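Local coordinates for protein TetR family transcription regulator (Marinobacter aquaeolei, PDB 3PAS) that probably binds specific DNA sequences as a helix-turn-helix transcription regulator of the TetR family, with an all-helical C-terminal domain, at residues A12-T17 and I34-L40; V21-F26 and R104-F109; S64-D69 and R122-A127; F93-L97 and L162-L167. One frame throughout, in Å; residues are numbered along the deposited sequence.

Contact 1. Residues A12-T17 and I34-L40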
loop_
_atom_site.group_PDB
_atom_site.type_symbol
_atom_site.label_atom_id
_atom_site.label_comp_id
_atom_site.label_asym_id
_atom_site.label_seq_id
_atom_site.Cartn_x
_atom_site.Cartn_y
_atom_site.Cartn_z
ATOM N N ALA B 12 20.455 12.006 -17.943
ATOM C CA ALA B 12 19.751 13.252 -17.765
ATOM C C ALA B 12 18.292 13.049 -18.133
ATOM O O ALA B 12 17.388 13.485 -17.377
ATOM C CB ALA B 12 20.380 14.411 -18.556
ATOM N N PHE B 13 18.045 12.356 -19.251
ATOM C CA PHE B 13 16.659 12.084 -19.661
ATOM C C PHE B 13 15.919 11.090 -18.783
ATOM O O PHE B 13 14.733 11.288 -18.514
ATOM C CB PHE B 13 16.586 11.635 -21.125
ATOM C CG PHE B 13 16.993 12.699 -22.118
ATOM C CD1 PHE B 13 16.297 13.899 -22.220
ATOM C CD2 PHE B 13 18.084 12.493 -22.941
ATOM C CE1 PHE B 13 16.674 14.868 -23.121
ATOM C CE2 PHE B 13 18.450 13.457 -23.865
ATOM C CZ PHE B 13 17.744 14.657 -23.956
ATOM N N LEU B 14 16.603 10.018 -18.364
ATOM C CA LEU B 14 16.025 9.019 -17.535
ATOM C C LEU B 14 15.641 9.616 -16.163
ATOM O O LEU B 14 14.540 9.426 -15.701
ATOM C CB LEU B 14 16.987 7.833 -17.372
ATOM C CG LEU B 14 17.276 7.062 -18.656
ATOM C CD1 LEU B 14 18.578 6.279 -18.552
ATOM C CD2 LEU B 14 16.057 6.205 -19.027
ATOM N N GLU B 15 16.546 10.389 -15.570
ATOM C CA GLU B 15 16.280 11.069 -14.302
ATOM C C GLU B 15 15.156 12.115 -14.425
ATOM O O GLU B 15 14.303 12.218 -13.560
ATOM C CB GLU B 15 17.585 11.705 -13.795
ATOM C CG GLU B 15 18.557 10.707 -13.179
ATOM C CD GLU B 15 18.065 10.108 -11.837
ATOM O OE1 GLU B 15 17.150 10.676 -11.175
ATOM O OE2 GLU B 15 18.576 9.050 -11.439
ATOM N N ALA B 16 15.127 12.866 -15.514
ATOM C CA ALA B 16 14.062 13.857 -15.732
ATOM C C ALA B 16 12.704 13.151 -15.854
ATOM O O ALA B 16 11.681 13.667 -15.389
ATOM C CB ALA B 16 14.355 14.684 -16.994
ATOM N N THR B 17 12.700 11.967 -16.469
ATOM C CA THR B 17 11.485 11.160 -16.616
ATOM C C THR B 17 11.030 10.704 -15.217
ATOM O O THR B 17 9.871 10.856 -14.876
ATOM C CB THR B 17 11.695 9.956 -17.511
ATOM O OG1 THR B 17 12.072 10.376 -18.824
ATOM C CG2 THR B 17 10.409 9.142 -17.660
ATOM N N ILE B 34 9.815 16.552 -20.235
ATOM C CA ILE B 34 10.956 15.763 -19.862
ATOM C C ILE B 34 12.237 16.415 -20.405
ATOM O O ILE B 34 13.229 16.582 -19.661
ATOM C CB ILE B 34 10.830 14.301 -20.374
ATOM C CG1 ILE B 34 9.721 13.548 -19.642
ATOM C CG2 ILE B 34 12.188 13.585 -20.234
ATOM C CD1 ILE B 34 9.451 12.167 -20.202
ATOM N N ALA B 35 12.250 16.762 -21.690
ATOM C CA ALA B 35 13.427 17.422 -22.300
ATOM C C ALA B 35 13.800 18.743 -21.521
ATOM O O ALA B 35 14.978 18.989 -21.133
ATOM C CB ALA B 35 13.173 17.705 -23.781
ATOM N N LYS B 36 12.780 19.539 -21.259
ATOM C CA LYS B 36 12.948 20.799 -20.542
ATOM C C LYS B 36 13.525 20.539 -19.131
ATOM O O LYS B 36 14.503 21.171 -18.717
ATOM C CB LYS B 36 11.614 21.530 -20.485
ATOM C CG LYS B 36 11.726 22.996 -20.132
ATOM C CD LYS B 36 10.361 23.704 -20.142
ATOM C CE LYS B 36 9.875 24.011 -21.570
ATOM N NZ LYS B 36 8.970 25.206 -21.614
ATOM N N ALA B 37 12.972 19.556 -18.436
ATOM C CA ALA B 37 13.450 19.199 -17.124
ATOM C C ALA B 37 14.893 18.732 -17.162
ATOM O O ALA B 37 15.620 18.942 -16.218
ATOM C CB ALA B 37 12.573 18.183 -16.510
ATOM N N ALA B 38 15.298 18.056 -18.240
ATOM C CA ALA B 38 16.646 17.643 -18.437
ATOM C C ALA B 38 17.601 18.759 -18.909
ATOM O O ALA B 38 18.765 18.503 -19.050
ATOM C CB ALA B 38 16.691 16.459 -19.467
ATOM N N GLY B 39 17.104 19.933 -19.278
ATOM C CA GLY B 39 17.953 21.005 -19.834
ATOM C C GLY B 39 18.388 20.810 -21.279
ATOM O O GLY B 39 19.416 21.368 -21.717
ATOM N N LEU B 40 17.611 20.039 -22.036
ATOM C CA LEU B 40 17.973 19.653 -23.397
ATOM C C LEU B 40 16.790 19.748 -24.349
ATOM O O LEU B 40 15.675 19.921 -23.940
ATOM C CB LEU B 40 18.532 18.222 -23.368
ATOM C CG LEU B 40 19.785 18.031 -22.518
ATOM C CD1 LEU B 40 20.040 16.525 -22.275
ATOM C CD2 LEU B 40 21.014 18.735 -23.171
#
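A16 and A38 bring the two backbones close, their CA atoms 5.3 Å apart, where helix 5-24 passes the end of helix 31-37. Small residues permit the approach: CB of A16 lies 3.5 Å from the carbonyl O of I34 and 4.0 Å from CB of A37, and CB of A38 rests on the carbonyl O of A12. Beyond A38 the chain leaves its helix at G39, whose positive phi (76°) belongs to a Schellman motif, with G39 N bonded to K36 O and L40 N to A35 O. The turn returns L40 to the interface. Its side chain crosses that of F13 at about a right angle, and CD1 of L40 comes within 3.4 Å of CZ of F13. A38 CB packs obliquely against CD1 of the same ring, 3.8 Å away, while CA of A35 sits at its edge. Replacing F13 by an alanine would probably open a gap under the turn and leave L40 without its main apolar partner here. At the other end, T17 OG1 donates to F13 O (2.8 Å), which fixes the rotation of the threonine and sets its hydroxyl 3.5 Å from I34 CD1. Helix 31-37 opens the predicted helix-turn-helix, and the second helix of that motif, 42-48, closes round F13 through T44, L45 and Y48. On another side T17 packs against L55, L56 and T59 of helix 52-76.

Contact 2. Residues V21-F26 and R104-F109. With ACT (acetate ion), chain M.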
loop_
_atom_site.group_PDB
_atom_site.type_symbol
_atom_site.label_atom_id
_atom_site.label_comp_id
_atom_site.label_asym_id
_atom_site.label_seq_id
_atom_site.Cartn_x
_atom_site.Cartn_y
_atom_site.Cartn_z
ATOM N N VAL B 21 7.395 12.207 -13.905
ATOM C CA VAL B 21 6.317 11.235 -13.713
ATOM C C VAL B 21 6.016 11.086 -12.211
ATOM O O VAL B 21 4.823 11.028 -11.806
ATOM C CB VAL B 21 6.614 9.896 -14.360
ATOM C CG1 VAL B 21 5.555 8.841 -13.942
ATOM C CG2 VAL B 21 6.689 10.051 -15.905
ATOM N N ALA B 22 7.076 11.029 -11.392
ATOM C CA ALA B 22 6.861 10.894 -9.952
ATOM C C ALA B 22 6.050 12.104 -9.480
ATOM O O ALA B 22 5.157 11.956 -8.675
ATOM C CB ALA B 22 8.217 10.743 -9.165
ATOM N N ASP B 23 6.352 13.289 -9.969
ATOM C CA ASP B 23 5.608 14.481 -9.553
ATOM C C ASP B 23 4.222 14.676 -10.161
ATOM O O ASP B 23 3.301 15.117 -9.454
ATOM C CB ASP B 23 6.387 15.735 -9.861
ATOM C CG ASP B 23 7.599 15.930 -8.948
ATOM O OD1 ASP B 23 7.883 15.076 -8.074
ATOM O OD2 ASP B 23 8.267 16.958 -9.155
ATOM N N HIS B 24 4.068 14.384 -11.460
ATOM C CA HIS B 24 2.847 14.753 -12.197
ATOM C C HIS B 24 2.109 13.584 -12.877
ATOM O O HIS B 24 1.019 13.777 -13.401
ATOM C CB HIS B 24 3.201 15.833 -13.234
ATOM C CG HIS B 24 3.895 17.020 -12.640
ATOM N ND1 HIS B 24 5.264 17.192 -12.697
ATOM C CD2 HIS B 24 3.413 18.078 -11.945
ATOM C CE1 HIS B 24 5.587 18.317 -12.085
ATOM N NE2 HIS B 24 4.487 18.865 -11.607
ATOM N N GLY B 25 2.674 12.383 -12.843
ATOM C CA GLY B 25 2.037 11.189 -13.454
ATOM C C GLY B 25 2.347 11.121 -14.954
ATOM O O GLY B 25 2.955 12.053 -15.541
ATOM N N PHE B 26 1.970 10.012 -15.575
ATOM C CA PHE B 26 2.309 9.795 -17.005
ATOM C C PHE B 26 1.650 10.717 -18.004
ATOM O O PHE B 26 2.295 11.276 -18.900
ATOM C CB PHE B 26 1.951 8.351 -17.407
ATOM C CG PHE B 26 2.867 7.313 -16.823
ATOM C CD1 PHE B 26 4.220 7.351 -17.094
ATOM C CD2 PHE B 26 2.367 6.276 -16.039
ATOM C CE1 PHE B 26 5.085 6.389 -16.573
ATOM C CE2 PHE B 26 3.187 5.319 -15.525
ATOM C CZ PHE B 26 4.563 5.359 -15.791
ATOM N N ARG B 104 8.595 5.693 -6.329
ATOM C CA ARG B 104 7.320 6.211 -6.876
ATOM C C ARG B 104 7.194 5.913 -8.381
ATOM O O ARG B 104 6.128 5.476 -8.844
ATOM C CB ARG B 104 7.214 7.690 -6.602
ATOM C CG ARG B 104 5.927 8.313 -7.030
ATOM C CD ARG B 104 5.587 9.468 -6.102
ATOM N NE ARG B 104 4.172 9.398 -5.792
ATOM C CZ ARG B 104 3.610 8.462 -5.022
ATOM N NH1 ARG B 104 4.339 7.490 -4.462
ATOM N NH2 ARG B 104 2.299 8.492 -4.816
ATOM N N TYR B 105 8.281 6.127 -9.120
ATOM C CA TYR B 105 8.303 5.768 -10.561
ATOM C C TYR B 105 7.989 4.266 -10.741
ATOM O O TYR B 105 7.116 3.892 -11.523
ATOM C CB TYR B 105 9.606 6.160 -11.274
ATOM C CG TYR B 105 9.445 5.996 -12.772
ATOM C CD1 TYR B 105 8.916 7.018 -13.527
ATOM C CD2 TYR B 105 9.642 4.765 -13.383
ATOM C CE1 TYR B 105 8.716 6.878 -14.915
ATOM C CE2 TYR B 105 9.425 4.593 -14.751
ATOM C CZ TYR B 105 8.961 5.670 -15.508
ATOM O OH TYR B 105 8.733 5.549 -16.858
ATOM N N HIS B 106 8.689 3.405 -10.007
ATOM C CA HIS B 106 8.413 1.972 -10.067
ATOM C C HIS B 106 6.908 1.621 -9.802
ATOM O O HIS B 106 6.271 0.888 -10.567
ATOM C CB HIS B 106 9.321 1.216 -9.069
ATOM C CG HIS B 106 9.116 -0.263 -9.114
ATOM N ND1 HIS B 106 8.130 -0.893 -8.379
ATOM C CD2 HIS B 106 9.693 -1.216 -9.879
ATOM C CE1 HIS B 106 8.123 -2.174 -8.682
ATOM N NE2 HIS B 106 9.076 -2.401 -9.570
ATOM N N GLU B 107 6.375 2.169 -8.719
ATOM C CA GLU B 107 4.964 2.003 -8.324
ATOM C C GLU B 107 4.000 2.570 -9.393
ATOM O O GLU B 107 3.062 1.897 -9.803
ATOM C CB GLU B 107 4.742 2.720 -6.987
ATOM C CG GLU B 107 3.308 2.643 -6.364
ATOM C CD GLU B 107 2.984 1.275 -5.784
ATOM O OE1 GLU B 107 3.849 0.365 -5.853
ATOM O OE2 GLU B 107 1.838 1.109 -5.279
ATOM N N THR B 108 4.232 3.791 -9.848
ATOM C CA THR B 108 3.367 4.369 -10.870
ATOM C C THR B 108 3.369 3.499 -12.129
ATOM O O THR B 108 2.299 3.200 -12.677
ATOM C CB THR B 108 3.788 5.804 -11.276
ATOM O OG1 THR B 108 3.744 6.650 -10.130
ATOM C CG2 THR B 108 2.793 6.372 -12.317
ATOM N N PHE B 109 4.559 3.073 -12.576
ATOM C CA PHE B 109 4.679 2.267 -13.791
ATOM C C PHE B 109 4.037 0.906 -13.645
ATOM O O PHE B 109 3.254 0.481 -14.531
ATOM C CB PHE B 109 6.141 2.073 -14.190
ATOM C CG PHE B 109 6.346 1.497 -15.581
ATOM C CD1 PHE B 109 6.262 0.137 -15.814
ATOM C CD2 PHE B 109 6.676 2.327 -16.651
ATOM C CE1 PHE B 109 6.451 -0.401 -17.085
ATOM C CE2 PHE B 109 6.870 1.792 -17.943
ATOM C CZ PHE B 109 6.758 0.423 -18.151
HETATM C C ACT M . 7.366 6.803 -1.556
HETATM O O ACT M . 7.019 7.584 -0.640
HETATM O OXT ACT M . 7.002 7.135 -2.702
HETATM C CH3 ACT M . 8.148 5.550 -1.295
HETATM O O HOH W 1 3.483 9.174 -10.026
#
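V21 and A22 in the last turn of helix 5-24, and F26 just beyond it, join the TetR-type DNA-binding region to helix 100-110 of the C-terminal domain, making this an interdomain contact. A junction of this kind probably carries movements between the two parts, as in other TetR regulators. Closest backbones are those of A22 and Y105, with CA atoms 5.4 Å apart. V21 brings CB to the edge of the Y105 ring, 3.7 Å from CE1. F26 turns its own edge toward the face of Y105 in an offset edge-to-face pair, centroids 5.9 Å apart and planes at 82°. T108 and F26 point at each other from opposite directions, CG2 of T108 3.4 Å from CE2 of F26, while CA of F109 lies in the ring plane, 3.7 Å from F26 CZ. R104, with CG anti to the backbone N (chi1 -176°), lays its aliphatic part along A22, CD standing 3.6 Å from A22 O. Its NH1 makes a weak bond to OXT, 3.2 Å away, of an acetate that probably came from the crystallisation liquor. A water lies between the segments, donating to V21 O at 2.9 Å; its second leg, to T108 OG1, is modelled too short and is doubtful. Helix 52-76 backs the junction: Y105 OH is bonded to L56 O, F109 stacks with F60, and F26 also packs on L56. W114, in the loop beyond helix 100-110, meets F26 edge-to-face.

Contact 3. Residues S64-D69 and R122-A127; sequences SDQVID and RNESRA
D65 is held between two arginines that approach it in different ways, and this difference organises the contact. R122 comes in its own plane: carboxylate and guanidinium lie only 11° apart, and NH2 of R122 gives a nearly straight hydrogen bond of 2.9 Å to the syn lone pair of D65 OD2. NH1 of R122 turns to OD1 of D65 as well, though the modelled separation is too short to be taken literally, and it also donates to OD1 of N123. R126 instead slides its guanidinium flat against the same carboxylate, planes 17° apart, with D65 CG 3.5 Å above its centre, an attraction of charges in which no N-H points at the acid. The edge of R126 is left for D69, which it grips side-on: NE meets D69 OD1 at 2.9 Å and NH2 meets OD2 at 2.9 Å. The chain of R126 runs extended from CG to NE, with CG anti to the backbone N, and this carries it across to D69. Without the carboxylate, as with an alanine here in place of D69, NE and NH2 of R126 would probably lose their mate and the guanidinium be freer to turn on D65. Beside this salt-bridge network N123 ND2 donates to S64 OG, 3.1 Å away, whose own partner is F60 O. I68 fills the floor, its CD1 4.0 Å from N123 CG and its CG2 4.1 Å from A127 CB. Segments 64-69 and 122-126 run in broadly the same direction, 30° apart, their axes 10.7 Å from each other at closest approach. Helix 117-126 thus lies on helix 52-76; Y61 adds a cation-pi contact to R122, and H106 of helix 100-110 touches S64.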
loop_
_atom_site.group_PDB
_atom_site.type_symbol
_atom_site.label_atom_id
_atom_site.label_comp_id
_atom_site.label_asym_id
_atom_site.label_seq_id
_atom_site.Cartn_x
_atom_site.Cartn_y
_atom_site.Cartn_z
ATOM N N SER B 64 14.511 0.161 -11.982
ATOM C CA SER B 64 14.536 -1.227 -11.538
ATOM C C SER B 64 15.969 -1.770 -11.440
ATOM O O SER B 64 16.337 -2.412 -10.445
ATOM C CB SER B 64 13.694 -2.111 -12.471
ATOM O OG SER B 64 12.354 -1.654 -12.540
ATOM N N ASP B 65 16.785 -1.525 -12.448
ATOM C CA ASP B 65 18.185 -1.972 -12.399
ATOM C C ASP B 65 18.996 -1.368 -11.267
ATOM O O ASP B 65 19.750 -2.076 -10.589
ATOM C CB ASP B 65 18.887 -1.734 -13.714
ATOM C CG ASP B 65 18.294 -2.588 -14.829
ATOM O OD1 ASP B 65 17.460 -3.470 -14.507
ATOM O OD2 ASP B 65 18.626 -2.354 -15.989
ATOM N N GLN B 66 18.884 -0.065 -11.080
ATOM C CA GLN B 66 19.547 0.597 -9.968
ATOM C C GLN B 66 19.195 -0.067 -8.642
ATOM O O GLN B 66 20.093 -0.375 -7.839
ATOM C CB GLN B 66 19.096 2.054 -9.870
ATOM C CG GLN B 66 19.861 2.879 -10.818
ATOM C CD GLN B 66 19.713 4.266 -10.483
ATOM O OE1 GLN B 66 20.327 4.743 -9.523
ATOM N NE2 GLN B 66 18.869 4.966 -11.247
ATOM N N VAL B 67 17.895 -0.221 -8.402
ATOM C CA VAL B 67 17.426 -0.804 -7.163
ATOM C C VAL B 67 17.748 -2.286 -7.020
ATOM O O VAL B 67 18.222 -2.698 -5.965
ATOM C CB VAL B 67 15.915 -0.579 -6.927
ATOM C CG1 VAL B 67 15.445 -1.376 -5.730
ATOM C CG2 VAL B 67 15.625 0.932 -6.740
ATOM N N ILE B 68 17.436 -3.090 -8.038
ATOM C CA ILE B 68 17.694 -4.553 -7.988
ATOM C C ILE B 68 19.178 -4.816 -7.802
ATOM O O ILE B 68 19.578 -5.638 -6.959
ATOM C CB ILE B 68 17.205 -5.254 -9.267
ATOM C CG1 ILE B 68 15.668 -5.185 -9.295
ATOM C CG2 ILE B 68 17.780 -6.689 -9.366
ATOM C CD1 ILE B 68 15.031 -5.671 -10.595
ATOM N N ASP B 69 20.027 -4.144 -8.585
ATOM C CA ASP B 69 21.471 -4.376 -8.465
ATOM C C ASP B 69 22.049 -4.058 -7.070
ATOM O O ASP B 69 22.892 -4.813 -6.572
ATOM C CB ASP B 69 22.249 -3.631 -9.531
ATOM C CG ASP B 69 21.898 -4.096 -10.928
ATOM O OD1 ASP B 69 21.254 -5.164 -11.083
ATOM O OD2 ASP B 69 22.223 -3.364 -11.890
ATOM N N ARG B 122 11.207 -10.004 -16.946
ATOM C CA ARG B 122 12.573 -9.487 -17.125
ATOM C C ARG B 122 13.188 -9.037 -15.768
ATOM O O ARG B 122 14.348 -9.303 -15.490
ATOM C CB ARG B 122 12.587 -8.348 -18.148
ATOM C CG ARG B 122 13.972 -7.749 -18.471
ATOM C CD ARG B 122 14.397 -6.693 -17.421
ATOM N NE ARG B 122 15.471 -5.819 -17.883
ATOM C CZ ARG B 122 16.106 -4.914 -17.140
ATOM N NH1 ARG B 122 15.795 -4.750 -15.859
ATOM N NH2 ARG B 122 17.073 -4.186 -17.683
ATOM N N ASN B 123 12.424 -8.320 -14.964
ATOM C CA ASN B 123 12.887 -7.932 -13.614
ATOM C C ASN B 123 13.119 -9.158 -12.674
ATOM O O ASN B 123 14.111 -9.211 -11.933
ATOM C CB ASN B 123 11.893 -6.964 -12.990
ATOM C CG ASN B 123 12.157 -5.505 -13.395
ATOM O OD1 ASN B 123 13.047 -5.237 -14.183
ATOM N ND2 ASN B 123 11.413 -4.564 -12.786
ATOM N N GLU B 124 12.209 -10.123 -12.709
ATOM C CA GLU B 124 12.369 -11.377 -11.926
ATOM C C GLU B 124 13.647 -12.114 -12.352
ATOM O O GLU B 124 14.412 -12.633 -11.515
ATOM C CB GLU B 124 11.114 -12.255 -12.047
ATOM C CG GLU B 124 9.906 -11.604 -11.355
ATOM C CD GLU B 124 8.581 -12.394 -11.447
ATOM O OE1 GLU B 124 8.432 -13.261 -12.321
ATOM O OE2 GLU B 124 7.675 -12.099 -10.636
ATOM N N SER B 125 13.898 -12.135 -13.660
ATOM C CA SER B 125 15.121 -12.680 -14.192
ATOM C C SER B 125 16.401 -11.991 -13.693
ATOM O O SER B 125 17.372 -12.666 -13.344
ATOM C CB SER B 125 15.084 -12.628 -15.705
ATOM O OG SER B 125 16.205 -13.290 -16.205
ATOM N N ARG B 126 16.431 -10.659 -13.690
ATOM C CA ARG B 126 17.604 -9.942 -13.174
ATOM C C ARG B 126 17.791 -10.229 -11.666
ATOM O O ARG B 126 18.926 -10.344 -11.151
ATOM C CB ARG B 126 17.423 -8.446 -13.363
ATOM C CG ARG B 126 18.727 -7.676 -13.170
ATOM C CD ARG B 126 18.549 -6.269 -13.595
ATOM N NE ARG B 126 19.792 -5.519 -13.587
ATOM C CZ ARG B 126 20.562 -5.267 -14.647
ATOM N NH1 ARG B 126 20.292 -5.736 -15.858
ATOM N NH2 ARG B 126 21.640 -4.530 -14.484
ATOM N N ALA B 127 16.665 -10.372 -10.973
ATOM C CA ALA B 127 16.673 -10.698 -9.544
ATOM C C ALA B 127 16.712 -12.215 -9.202
ATOM O O ALA B 127 16.492 -12.607 -8.053
ATOM C CB ALA B 127 15.483 -10.045 -8.866
#

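Contact 4. Residues F93-L97 and L162-L167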
loop_
_atom_site.group_PDB
_atom_site.type_symbol
_atom_site.label_atom_id
_atom_site.label_comp_id
_atom_site.label_asym_id
_atom_site.label_seq_id
_atom_site.Cartn_x
_atom_site.Cartn_y
_atom_site.Cartn_z
ATOM N N PHE B 93 15.708 0.333 2.128
ATOM C CA PHE B 93 15.082 1.337 2.968
ATOM C C PHE B 93 15.861 2.647 2.791
ATOM O O PHE B 93 15.248 3.705 2.642
ATOM C CB PHE B 93 15.058 0.860 4.413
ATOM C CG PHE B 93 13.971 1.492 5.240
ATOM C CD1 PHE B 93 14.003 2.836 5.517
ATOM C CD2 PHE B 93 12.967 0.725 5.808
ATOM C CE1 PHE B 93 13.040 3.417 6.294
ATOM C CE2 PHE B 93 11.990 1.303 6.541
ATOM C CZ PHE B 93 12.033 2.653 6.825
ATOM N N ARG B 94 17.203 2.575 2.753
ATOM C CA ARG B 94 18.023 3.763 2.570
ATOM C C ARG B 94 17.828 4.386 1.202
ATOM O O ARG B 94 17.809 5.601 1.079
ATOM C CB ARG B 94 19.500 3.441 2.768
ATOM C CG ARG B 94 19.828 3.159 4.202
ATOM C CD ARG B 94 21.294 2.738 4.404
ATOM N NE ARG B 94 21.637 2.844 5.826
ATOM C CZ ARG B 94 22.647 3.542 6.343
ATOM N NH1 ARG B 94 23.526 4.203 5.584
ATOM N NH2 ARG B 94 22.781 3.558 7.659
ATOM N N ILE B 95 17.706 3.560 0.170
ATOM C CA ILE B 95 17.423 4.056 -1.174
ATOM C C ILE B 95 16.098 4.803 -1.204
ATOM O O ILE B 95 16.027 5.893 -1.779
ATOM C CB ILE B 95 17.445 2.940 -2.250
ATOM C CG1 ILE B 95 18.857 2.342 -2.372
ATOM C CG2 ILE B 95 16.881 3.470 -3.608
ATOM C CD1 ILE B 95 18.903 0.971 -3.157
ATOM N N GLY B 96 15.066 4.240 -0.569
ATOM C CA GLY B 96 13.744 4.884 -0.501
ATOM C C GLY B 96 13.819 6.243 0.182
ATOM O O GLY B 96 13.173 7.198 -0.247
ATOM N N LEU B 97 14.596 6.327 1.269
ATOM C CA LEU B 97 14.736 7.588 2.018
ATOM C C LEU B 97 15.463 8.688 1.227
ATOM O O LEU B 97 15.067 9.852 1.292
ATOM C CB LEU B 97 15.442 7.384 3.362
ATOM C CG LEU B 97 14.644 6.593 4.410
ATOM C CD1 LEU B 97 15.569 6.324 5.643
ATOM C CD2 LEU B 97 13.313 7.278 4.831
ATOM N N LEU B 162 6.761 2.072 4.899
ATOM C CA LEU B 162 7.497 2.704 5.999
ATOM C C LEU B 162 8.350 3.873 5.516
ATOM O O LEU B 162 8.460 4.898 6.221
ATOM C CB LEU B 162 8.334 1.685 6.743
ATOM C CG LEU B 162 7.496 0.728 7.630
ATOM C CD1 LEU B 162 8.369 -0.477 8.175
ATOM C CD2 LEU B 162 6.888 1.482 8.771
ATOM N N VAL B 163 8.960 3.747 4.333
ATOM C CA VAL B 163 9.677 4.907 3.750
ATOM C C VAL B 163 8.719 6.114 3.614
ATOM O O VAL B 163 9.051 7.253 3.917
ATOM C CB VAL B 163 10.329 4.546 2.442
ATOM C CG1 VAL B 163 10.708 5.869 1.630
ATOM C CG2 VAL B 163 11.589 3.663 2.716
ATOM N N GLN B 164 7.524 5.834 3.136
ATOM C CA GLN B 164 6.515 6.878 2.904
ATOM C C GLN B 164 6.130 7.517 4.242
ATOM O O GLN B 164 6.157 8.748 4.370
ATOM C CB GLN B 164 5.316 6.283 2.179
ATOM C CG GLN B 164 4.140 7.249 1.919
ATOM C CD GLN B 164 3.191 6.742 0.830
ATOM O OE1 GLN B 164 3.548 6.679 -0.358
ATOM N NE2 GLN B 164 1.972 6.417 1.229
ATOM N N ARG B 165 5.836 6.691 5.249
ATOM C CA ARG B 165 5.585 7.205 6.588
ATOM C C ARG B 165 6.741 8.053 7.120
ATOM O O ARG B 165 6.519 9.102 7.743
ATOM C CB ARG B 165 5.205 6.076 7.563
ATOM C CG ARG B 165 3.844 5.466 7.289
ATOM C CD ARG B 165 3.359 4.535 8.405
ATOM N NE ARG B 165 2.832 5.330 9.507
ATOM C CZ ARG B 165 1.650 5.182 10.097
ATOM N NH1 ARG B 165 0.803 4.200 9.771
ATOM N NH2 ARG B 165 1.344 5.995 11.096
ATOM N N CYS B 166 7.972 7.638 6.880
ATOM C CA CYS B 166 9.120 8.403 7.348
ATOM C C CYS B 166 9.150 9.770 6.718
ATOM O O CYS B 166 9.317 10.767 7.410
ATOM C CB CYS B 166 10.440 7.710 7.015
ATOM S SG CYS B 166 10.691 6.291 7.980
ATOM N N LEU B 167 8.980 9.815 5.397
ATOM C CA LEU B 167 9.052 11.091 4.678
ATOM C C LEU B 167 7.871 12.052 5.028
ATOM O O LEU B 167 8.037 13.277 4.914
ATOM C CB LEU B 167 9.187 10.860 3.184
ATOM C CG LEU B 167 10.543 10.264 2.740
ATOM C CD1 LEU B 167 10.396 9.763 1.363
ATOM C CD2 LEU B 167 11.752 11.247 2.827
#
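F93 and V163 form the heart of a helix pair in the all-helical C-terminal domain of TetR regulators: segments 93-97, on helix 81-98, and 162-167, on helix 148-167, cross at 40° with their axes 9.4 Å apart. The CG2 methyl of V163 stands over one face of the F93 ring in a CH-pi contact, 3.9 Å from the centroid and 18° off the normal. Valine is turned so that its other methyl, CG1, lies anti to the backbone N (chi1 163°) and sits 3.4 Å from the carbonyl O of G96. L162 adds its CB obliquely, 3.7 Å from F93 CE2. At the ring edge lies the sulfur of C166, 4.0 Å from F93 CZ, a tentative contact that rests on one of two conformers; C166 CB is 3.6 Å from CD2 of L97. G96 helps the helices to come together here: its backbone lies against V163, and a CB would collide with CG2 of V163. Farther out, I178 of helix 175-189 packs on F93, and A181 of that helix on L162; F171 covers L162 and C166 from the following loop. L162 also touches T153 of the second subunit, and R165 forms a salt bridge with E152 of that subunit, so this edge of the pair reaches the dimer interface. On the side toward helix 100-110, L167 packs on P100 and its CD2 comes to 3.9 Å from the carbonyl O of L97.

Contacts 1 and 2 share helix 5-24, their centres 15 Å apart and touching where T17 meets Y105; contact 1 lies within the DNA-binding region and contact 2 joins that region to the C-terminal domain. Contact 3, 18 Å from contact 2, ties helix 52-76 to helix 117-126, and contact 4, 16 Å from contact 2, lies within the C-terminal domain, where its helix 148-167 meets the second subunit. Along the chain contact 1 closes before contacts 3 and 4 open, whereas contact 2 crosses each of the others, and contacts 3 and 4 cross too. Because neighbouring contacts touch (T17 with Y105, R104 with Q164), packing runs unbroken from the helix-turn-helix to the dimer side, consistent with the coupling expected of TetR regulators.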